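Local coordinates for protein Pre-mRNA-processing-splicing factor 8 (Cryptococcus neoformans var. grubii serotype A, PDB 6MX6) that carries an intein that probably excises itself from the splicing factor by protein splicing, joining the flanking host sequences, at residues R50-K55 against N143-E148; H69-Y74 against V101-F106. All blocks are in the same frame, centred on the assembly; numbering follows the deposited sequence.

Contact 1: residues R50-K55 against N143-E148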
ATOM      1  N   ARG A  50       6.101   0.383 -15.906  1.00 16.57           N
ATOM      2  CA  ARG A  50       7.222   0.344 -14.975  1.00 14.77           C
ATOM      3  C   ARG A  50       6.767   0.835 -13.609  1.00 15.06           C
ATOM      4  O   ARG A  50       6.341   1.983 -13.466  1.00 18.14           O
ATOM      5  CB  ARG A  50       8.376   1.197 -15.499  1.00 16.12           C
ATOM      6  CG  ARG A  50       9.040   0.573 -16.708  1.00 20.60           C
ATOM      7  CD  ARG A  50       9.971   1.548 -17.393  1.00 14.24           C
ATOM      8  NE  ARG A  50      11.209   1.724 -16.633  1.00 16.50           N
ATOM      9  CZ  ARG A  50      12.248   2.435 -17.058  1.00 16.92           C
ATOM     10  NH1 ARG A  50      12.212   3.025 -18.242  1.00 16.19           N
ATOM     11  NH2 ARG A  50      13.334   2.535 -16.302  1.00 19.42           N
ATOM     12  N   LEU A  51       6.875  -0.026 -12.602  1.00 13.25           N
ATOM     13  CA  LEU A  51       6.393   0.279 -11.264  1.00 11.68           C
ATOM     14  C   LEU A  51       7.547   0.733 -10.376  1.00 14.46           C
ATOM     15  O   LEU A  51       8.721   0.634 -10.731  1.00 18.27           O
ATOM     16  CB  LEU A  51       5.704  -0.947 -10.660  1.00 15.49           C
ATOM     17  CG  LEU A  51       4.577  -1.528 -11.518  1.00 18.78           C
ATOM     18  CD1 LEU A  51       3.974  -2.768 -10.845  1.00 17.64           C
ATOM     19  CD2 LEU A  51       3.520  -0.463 -11.730  1.00 21.29           C
ATOM     20  N   TYR A  52       7.194   1.223  -9.195  1.00 13.47           N
ATOM     21  CA  TYR A  52       8.167   1.570  -8.174  1.00 12.84           C
ATOM     22  C   TYR A  52       8.218   0.453  -7.148  1.00 16.66           C
ATOM     23  O   TYR A  52       7.170  -0.023  -6.702  1.00 14.76           O
ATOM     24  CB  TYR A  52       7.801   2.881  -7.485  1.00 14.29           C
ATOM     25  CG  TYR A  52       8.182   4.060  -8.326  1.00 15.01           C
ATOM     26  CD1 TYR A  52       7.343   4.517  -9.334  1.00 19.35           C
ATOM     27  CD2 TYR A  52       9.396   4.683  -8.148  1.00 17.81           C
ATOM     28  CE1 TYR A  52       7.706   5.591 -10.126  1.00 19.82           C
ATOM     29  CE2 TYR A  52       9.772   5.754  -8.929  1.00 18.20           C
ATOM     30  CZ  TYR A  52       8.925   6.206  -9.911  1.00 18.23           C
ATOM     31  OH  TYR A  52       9.318   7.272 -10.676  1.00 29.71           O
ATOM     32  N   ARG A  53       9.433   0.049  -6.781  1.00 14.43           N
ATOM     33  CA  ARG A  53       9.662  -0.943  -5.736  1.00 12.61           C
ATOM     34  C   ARG A  53      10.091  -0.223  -4.464  1.00 16.28           C
ATOM     35  O   ARG A  53      11.078   0.525  -4.469  1.00 14.08           O
ATOM     36  CB  ARG A  53      10.729  -1.954  -6.168  1.00 13.94           C
ATOM     37  CG  ARG A  53      11.051  -3.003  -5.090  1.00 16.18           C
ATOM     38  CD  ARG A  53      12.028  -4.057  -5.584  1.00 19.17           C
ATOM     39  NE  ARG A  53      11.465  -4.757  -6.733  1.00 19.16           N
ATOM     40  CZ  ARG A  53      10.700  -5.838  -6.647  1.00 21.90           C
ATOM     41  NH1 ARG A  53      10.439  -6.382  -5.461  1.00 17.68           N
ATOM     42  NH2 ARG A  53      10.202  -6.389  -7.753  1.00 24.61           N
ATOM     43  N   ILE A  54       9.352  -0.454  -3.382  1.00 16.81           N
ATOM     44  CA  ILE A  54       9.641   0.100  -2.066  1.00 17.62           C
ATOM     45  C   ILE A  54      10.139  -1.033  -1.187  1.00 15.81           C
ATOM     46  O   ILE A  54       9.440  -2.043  -1.004  1.00 17.39           O
ATOM     47  CB  ILE A  54       8.405   0.771  -1.448  1.00 18.95           C
ATOM     48  CG1 ILE A  54       7.900   1.871  -2.373  1.00 19.40           C
ATOM     49  CG2 ILE A  54       8.750   1.341  -0.065  1.00 21.56           C
ATOM     50  CD1 ILE A  54       6.509   2.391  -2.024  1.00 23.70           C
ATOM     51  N   LYS A  55      11.351  -0.868  -0.653  1.00 15.17           N
ATOM     52  CA  LYS A  55      11.958  -1.814   0.276  1.00 16.48           C
ATOM     53  C   LYS A  55      12.120  -1.164   1.640  1.00 15.93           C
ATOM     54  O   LYS A  55      12.569  -0.012   1.739  1.00 18.16           O
ATOM     55  CB  LYS A  55      13.339  -2.275  -0.205  1.00 17.67           C
ATOM     56  CG  LYS A  55      13.364  -3.042  -1.520  1.00 25.58           C
ATOM     57  CD  LYS A  55      14.796  -3.433  -1.855  1.00 36.58           C
ATOM     58  CE  LYS A  55      14.869  -4.752  -2.605  1.00 33.25           C
ATOM     59  NZ  LYS A  55      14.304  -5.872  -1.817  1.00 32.55           N
ATOM     60  N   ASN A 143      13.781   1.839   3.266  1.00 19.14           N
ATOM     61  CA  ASN A 143      15.203   1.845   2.956  1.00 23.75           C
ATOM     62  C   ASN A 143      15.481   2.299   1.532  1.00 25.66           C
ATOM     63  O   ASN A 143      16.485   2.974   1.286  1.00 22.70           O
ATOM     64  CB  ASN A 143      15.802   0.452   3.179  1.00 26.71           C
ATOM     65  CG  ASN A 143      17.315   0.445   3.061  1.00 35.36           C
ATOM     66  OD1 ASN A 143      18.003   1.276   3.661  1.00 39.18           O
ATOM     67  ND2 ASN A 143      17.840  -0.488   2.276  1.00 39.72           N
ATOM     68  N   SER A 144      14.619   1.948   0.582  1.00 17.08           N
ATOM     69  CA  SER A 144      14.851   2.388  -0.787  1.00 18.17           C
ATOM     70  C   SER A 144      13.532   2.437  -1.533  1.00 16.21           C
ATOM     71  O   SER A 144      12.591   1.712  -1.211  1.00 19.27           O
ATOM     72  CB  SER A 144      15.841   1.478  -1.531  1.00 26.73           C
ATOM     73  OG  SER A 144      15.369   0.147  -1.599  1.00 26.48           O
ATOM     74  N   ILE A 145      13.469   3.312  -2.532  1.00 15.18           N
ATOM     75  CA  ILE A 145      12.321   3.360  -3.425  1.00 16.38           C
ATOM     76  C   ILE A 145      12.875   3.645  -4.811  1.00 22.99           C
ATOM     77  O   ILE A 145      13.595   4.632  -5.004  1.00 22.86           O
ATOM     78  CB  ILE A 145      11.266   4.404  -2.999  1.00 20.32           C
ATOM     79  CG1 ILE A 145      10.078   4.398  -3.971  1.00 20.38           C
ATOM     80  CG2 ILE A 145      11.877   5.800  -2.849  1.00 29.66           C
ATOM     81  CD1 ILE A 145       8.821   5.080  -3.422  1.00 25.10           C
ATOM     82  N   GLU A 146      12.627   2.738  -5.749  1.00 15.57           N
ATOM     83  CA  GLU A 146      13.297   2.842  -7.041  1.00 17.84           C
ATOM     84  C   GLU A 146      12.345   2.483  -8.163  1.00 16.78           C
ATOM     85  O   GLU A 146      11.533   1.575  -8.019  1.00 15.46           O
ATOM     86  CB  GLU A 146      14.523   1.920  -7.121  1.00 28.08           C
ATOM     87  CG  GLU A 146      15.659   2.229  -6.136  1.00 25.51           C
ATOM     88  CD  GLU A 146      16.369   3.544  -6.442  1.00 42.83           C
ATOM     89  OE1 GLU A 146      16.177   4.098  -7.546  1.00 41.18           O
ATOM     90  OE2 GLU A 146      17.129   4.021  -5.574  1.00 44.92           O
ATOM     91  N   LEU A 147      12.479   3.171  -9.295  1.00 14.91           N
ATOM     92  CA  LEU A 147      11.711   2.807 -10.476  1.00 14.76           C
ATOM     93  C   LEU A 147      12.281   1.534 -11.083  1.00 20.05           C
ATOM     94  O   LEU A 147      13.498   1.407 -11.254  1.00 19.23           O
ATOM     95  CB  LEU A 147      11.746   3.947 -11.497  1.00 17.66           C
ATOM     96  CG  LEU A 147      11.027   3.713 -12.829  1.00 16.83           C
ATOM     97  CD1 LEU A 147       9.523   3.761 -12.653  1.00 18.88           C
ATOM     98  CD2 LEU A 147      11.476   4.748 -13.854  1.00 19.81           C
ATOM     99  N   GLU A 148      11.407   0.583 -11.398  1.00 14.23           N
ATOM    100  CA  GLU A 148      11.849  -0.659 -12.014  1.00 16.64           C
ATOM    101  C   GLU A 148      12.129  -0.464 -13.497  1.00 20.23           C
ATOM    102  O   GLU A 148      11.535   0.389 -14.160  1.00 16.40           O
ATOM    103  CB  GLU A 148      10.809  -1.749 -11.817  1.00 19.42           C
ATOM    104  CG  GLU A 148      10.654  -2.136 -10.380  1.00 19.02           C
ATOM    105  CD  GLU A 148      10.181  -3.545 -10.255  1.00 32.08           C
ATOM    106  OE1 GLU A 148       9.172  -3.862 -10.917  1.00 24.88           O
ATOM    107  OE2 GLU A 148      10.821  -4.333  -9.522  1.00 32.01           O
TER
HETATM  108  O   HOH W   1      14.795   1.893 -13.975  1.00 25.96           O
HETATM  109  O   HOH W   2       7.751  -2.874 -13.045  1.00 17.59           O
HETATM  110  O   HOH W   3      13.723  -0.088  -3.907  1.00 21.32           O

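Contact 2: residues H69-Y74 against V101-F106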
ATOM      1  N   HIS A  69       0.162   5.701  -7.157  1.00 22.45           N
ATOM      2  CA  HIS A  69      -0.395   5.035  -5.993  1.00 23.15           C
ATOM      3  C   HIS A  69      -0.189   5.888  -4.747  1.00 21.92           C
ATOM      4  O   HIS A  69       0.826   6.570  -4.602  1.00 22.51           O
ATOM      5  CB  HIS A  69       0.253   3.672  -5.818  1.00 18.52           C
ATOM      6  CG  HIS A  69      -0.340   2.870  -4.712  1.00 22.25           C
ATOM      7  ND1 HIS A  69      -1.598   2.316  -4.789  1.00 24.21           N
ATOM      8  CD2 HIS A  69       0.145   2.542  -3.492  1.00 24.80           C
ATOM      9  CE1 HIS A  69      -1.860   1.675  -3.665  1.00 25.56           C
ATOM     10  NE2 HIS A  69      -0.815   1.792  -2.864  1.00 24.34           N
ATOM     11  N   ILE A  70      -1.174   5.875  -3.858  1.00 18.40           N
ATOM     12  CA  ILE A  70      -1.138   6.688  -2.646  1.00 24.00           C
ATOM     13  C   ILE A  70      -0.623   5.823  -1.505  1.00 19.98           C
ATOM     14  O   ILE A  70      -1.179   4.758  -1.231  1.00 22.33           O
ATOM     15  CB  ILE A  70      -2.527   7.254  -2.312  1.00 31.13           C
ATOM     16  CG1 ILE A  70      -3.019   8.163  -3.439  1.00 34.35           C
ATOM     17  CG2 ILE A  70      -2.486   7.996  -0.985  1.00 28.60           C
ATOM     18  CD1 ILE A  70      -4.492   8.502  -3.334  1.00 39.57           C
ATOM     19  N   LEU A  71       0.435   6.277  -0.842  1.00 19.71           N
ATOM     20  CA  LEU A  71       0.943   5.641   0.368  1.00 18.99           C
ATOM     21  C   LEU A  71       0.295   6.277   1.593  1.00 20.78           C
ATOM     22  O   LEU A  71       0.268   7.507   1.721  1.00 29.40           O
ATOM     23  CB  LEU A  71       2.462   5.794   0.451  1.00 21.82           C
ATOM     24  CG  LEU A  71       3.248   5.383  -0.791  1.00 23.30           C
ATOM     25  CD1 LEU A  71       4.716   5.778  -0.647  1.00 26.62           C
ATOM     26  CD2 LEU A  71       3.112   3.886  -1.032  1.00 20.49           C
ATOM     27  N   SER A  72      -0.228   5.440   2.481  1.00 23.38           N
ATOM     28  CA  SER A  72      -0.715   5.894   3.776  1.00 24.81           C
ATOM     29  C   SER A  72       0.421   5.747   4.776  1.00 25.81           C
ATOM     30  O   SER A  72       0.919   4.643   4.993  1.00 25.02           O
ATOM     31  CB  SER A  72      -1.938   5.090   4.214  1.00 27.23           C
ATOM     32  OG  SER A  72      -3.074   5.449   3.451  1.00 41.55           O
ATOM     33  N   MET A  73       0.837   6.858   5.371  1.00 23.52           N
ATOM     34  CA  MET A  73       2.049   6.920   6.156  1.00 23.19           C
ATOM     35  C   MET A  73       1.777   7.633   7.471  1.00 27.67           C
ATOM     36  O   MET A  73       0.714   8.228   7.685  1.00 24.81           O
ATOM     37  CB  MET A  73       3.165   7.643   5.384  1.00 24.46           C
ATOM     38  CG  MET A  73       3.140   7.393   3.890  1.00 28.90           C
ATOM     39  SD  MET A  73       4.707   7.768   3.077  1.00 26.98           S
ATOM     40  CE  MET A  73       5.745   6.469   3.739  1.00 25.27           C
ATOM     41  N   TYR A  74       2.762   7.536   8.355  1.00 28.38           N
ATOM     42  CA  TYR A  74       2.861   8.350   9.555  1.00 27.76           C
ATOM     43  C   TYR A  74       4.074   9.254   9.406  1.00 31.22           C
ATOM     44  O   TYR A  74       5.147   8.794   9.008  1.00 32.00           O
ATOM     45  CB  TYR A  74       3.006   7.480  10.807  1.00 26.84           C
ATOM     46  CG  TYR A  74       1.698   7.056  11.425  1.00 28.56           C
ATOM     47  CD1 TYR A  74       0.930   7.950  12.158  1.00 39.46           C
ATOM     48  CD2 TYR A  74       1.232   5.758  11.279  1.00 33.71           C
ATOM     49  CE1 TYR A  74      -0.267   7.559  12.729  1.00 35.91           C
ATOM     50  CE2 TYR A  74       0.038   5.359  11.841  1.00 35.21           C
ATOM     51  CZ  TYR A  74      -0.708   6.262  12.564  1.00 37.79           C
ATOM     52  OH  TYR A  74      -1.899   5.864  13.125  1.00 46.79           O
ATOM     53  N   VAL A 101       0.352  10.300   0.762  1.00 27.70           N
ATOM     54  CA  VAL A 101       1.232  10.932  -0.219  1.00 22.15           C
ATOM     55  C   VAL A 101       1.405  10.003  -1.412  1.00 27.72           C
ATOM     56  O   VAL A 101       1.592   8.796  -1.247  1.00 22.70           O
ATOM     57  CB  VAL A 101       2.593  11.310   0.402  1.00 24.92           C
ATOM     58  CG1 VAL A 101       3.258  10.095   1.009  1.00 28.77           C
ATOM     59  CG2 VAL A 101       3.493  11.970  -0.631  1.00 29.38           C
ATOM     60  N   THR A 102       1.319  10.557  -2.620  1.00 22.94           N
ATOM     61  CA  THR A 102       1.518   9.712  -3.786  1.00 21.47           C
ATOM     62  C   THR A 102       2.981   9.298  -3.883  1.00 22.71           C
ATOM     63  O   THR A 102       3.880   9.979  -3.379  1.00 20.55           O
ATOM     64  CB  THR A 102       1.097  10.425  -5.072  1.00 28.20           C
ATOM     65  OG1 THR A 102       2.001  11.504  -5.348  1.00 24.41           O
ATOM     66  CG2 THR A 102      -0.340  10.944  -4.962  1.00 25.91           C
ATOM     67  N   VAL A 103       3.208   8.155  -4.536  1.00 21.24           N
ATOM     68  CA  VAL A 103       4.569   7.686  -4.770  1.00 22.66           C
ATOM     69  C   VAL A 103       5.376   8.737  -5.529  1.00 22.62           C
ATOM     70  O   VAL A 103       6.548   8.966  -5.224  1.00 24.40           O
ATOM     71  CB  VAL A 103       4.549   6.326  -5.501  1.00 17.38           C
ATOM     72  CG1 VAL A 103       5.900   6.020  -6.106  1.00 25.01           C
ATOM     73  CG2 VAL A 103       4.114   5.195  -4.551  1.00 20.48           C
ATOM     74  N   ASP A 104       4.763   9.414  -6.508  1.00 17.30           N
ATOM     75  CA  ASP A 104       5.496  10.430  -7.274  1.00 20.93           C
ATOM     76  C   ASP A 104       6.038  11.532  -6.364  1.00 28.30           C
ATOM     77  O   ASP A 104       7.229  11.897  -6.421  1.00 27.97           O
ATOM     78  CB  ASP A 104       4.584  11.040  -8.340  1.00 28.68           C
ATOM     79  CG  ASP A 104       4.684  10.340  -9.678  1.00 44.92           C
ATOM     80  OD1 ASP A 104       5.708   9.659  -9.935  1.00 38.69           O
ATOM     81  OD2 ASP A 104       3.729  10.473 -10.476  1.00 36.49           O
ATOM     82  N   ASP A 105       5.165  12.061  -5.500  1.00 24.98           N
ATOM     83  CA  ASP A 105       5.540  13.161  -4.624  1.00 22.07           C
ATOM     84  C   ASP A 105       6.555  12.714  -3.586  1.00 25.95           C
ATOM     85  O   ASP A 105       7.480  13.463  -3.253  1.00 27.77           O
ATOM     86  CB  ASP A 105       4.300  13.738  -3.944  1.00 32.17           C
ATOM     87  CG  ASP A 105       3.422  14.542  -4.900  1.00 42.87           C
ATOM     88  OD1 ASP A 105       3.948  15.076  -5.898  1.00 35.19           O
ATOM     89  OD2 ASP A 105       2.205  14.655  -4.637  1.00 39.55           O
ATOM     90  N   PHE A 106       6.397  11.495  -3.063  1.00 21.61           N
ATOM     91  CA  PHE A 106       7.339  10.982  -2.076  1.00 20.80           C
ATOM     92  C   PHE A 106       8.714  10.770  -2.691  1.00 20.59           C
ATOM     93  O   PHE A 106       9.734  11.144  -2.105  1.00 21.77           O
ATOM     94  CB  PHE A 106       6.809   9.679  -1.486  1.00 21.44           C
ATOM     95  CG  PHE A 106       7.681   9.117  -0.408  1.00 24.62           C
ATOM     96  CD1 PHE A 106       7.586   9.591   0.891  1.00 27.00           C
ATOM     97  CD2 PHE A 106       8.597   8.118  -0.693  1.00 23.40           C
ATOM     98  CE1 PHE A 106       8.380   9.070   1.890  1.00 25.35           C
ATOM     99  CE2 PHE A 106       9.402   7.603   0.303  1.00 31.51           C
ATOM    100  CZ  PHE A 106       9.291   8.082   1.594  1.00 26.16           C
TER

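Contact 1: residues R50-K55 against N143-E148
Glu148 reaches across to Arg53, bridging two antiparallel strand segments. Its CB lies 3.3 Å from Leu51 O, and CG, set beside its own backbone N (chi1 -66°), passes close by the same oxygen, which also accepts from Glu148 N. Beyond CG the extended chain carries the carboxylate to the Arg53 guanidinium. There Glu148 OE2 takes both Arg53 NE, at 2.9 Å, and Arg53 NH2, at 2.8 Å, in a side-on salt bridge; both nitrogens come from the same face of the carboxylate. OE1 instead accepts from a water that is held by Leu51 N. Arg53 NH1 and Lys55 NZ both pair with Asp62.

Arg50 NE donates almost straight to Glu148 O (2.8 Å, 175°), in the guanidinium plane, while Leu147 CD2 covers one face of that group. On the sheet face carrying Tyr52 and Ile54, Leu147 CD1 makes a CH-pi contact 3.9 Å from the Tyr52 ring centroid. Branched Ile145, suited to an extended strand, presses its CD1 tightly against Ile54 CG1 at 3.5 Å. A classic beta bulge puts Asn143 N and Ser144 N on Lys55 O. The chemistry is thus two-sided: the face of Tyr52, Ile54, Ile145 and Leu147 is largely apolar, while on the other Arg53 and the water on OE1 probably stabilise Glu148 as a carboxylate, and Asp62 answers the remaining charge.

Contact 2: residues H69-Y74 against V101-F106
Leu71 and Val101 form a hydrogen-bonded antiparallel pair, Leu71 N to Val101 O at 2.8 Å and Val101 N to Leu71 O at 3.0 Å, and the neighbouring pair Ile70 and Thr102 is non-hydrogen-bonded. Past it the partner chain turns into a helix, yet Val103 N still donates to His69 O (2.9 Å), so the first helical residue remains tied to the residue just before the strand.

Thr102 is the N-cap of the helix. Its OG1 sits between its own backbone N and carbonyl carbon (chi1 69°) and accepts from Asp105 N at 3.2 Å, a capping bond that a short hydroxyl side chain is well placed to give. Its methyl CG2 meanwhile faces Ile70 CG1. The face carrying Leu71 and Val101 is apolar. Val103 CG2 fits against the branch point of Leu71, 3.9 Å from CG and about equally near CD1 and CD2. Met73 SD lies close against Val101 CG1 (3.4 Å), and the bend at chi3 sets the terminal CE near Phe106 CE1. The sulfur also approaches the Phe106 ring obliquely, 4.6 Å from the centroid, a Met-aromatic contact. A flexible thioether suits this place, filling the angle between a strand and the first turn of a helix. Ile142 of strand 139-147 touches both Met73 and Phe106.

Strand 70-76 follows directly on His69, whose ND1 is hydrogen-bonded to Cys5 N. Thr66 and His69 match the TxxH motif (block B) of inteins, and the bond to the cysteine that probably begins the intein is consistent with the splicing site of a Hint fold, here joined to an antiparallel strand pair that runs straight into a short helix N-capped by Thr102.

In the fold
Contact 1 lies at the surface and contact 2 in the interior, their centres about 12 Å apart, yet both belong to one six-stranded antiparallel sheet. Contact 1 joins strands 52-56 and 139-147; contact 2 joins strand 70-76 to edge strand 96-102 and the helix that follows. They meet through their apolar sides: Tyr52 CG lies 3.7 Å from Val103 CG1, and Ile54 CD1 lies 3.8 Å from Leu71 CD2, while Ile145 touches both Val103 and Phe106. Helix 103-108 therefore packs against both pairings. Antiparallel backbone bonds hold both; contact 1 adds a salt bridge and bridging waters, contact 2 aliphatic, sulfur and aromatic packing.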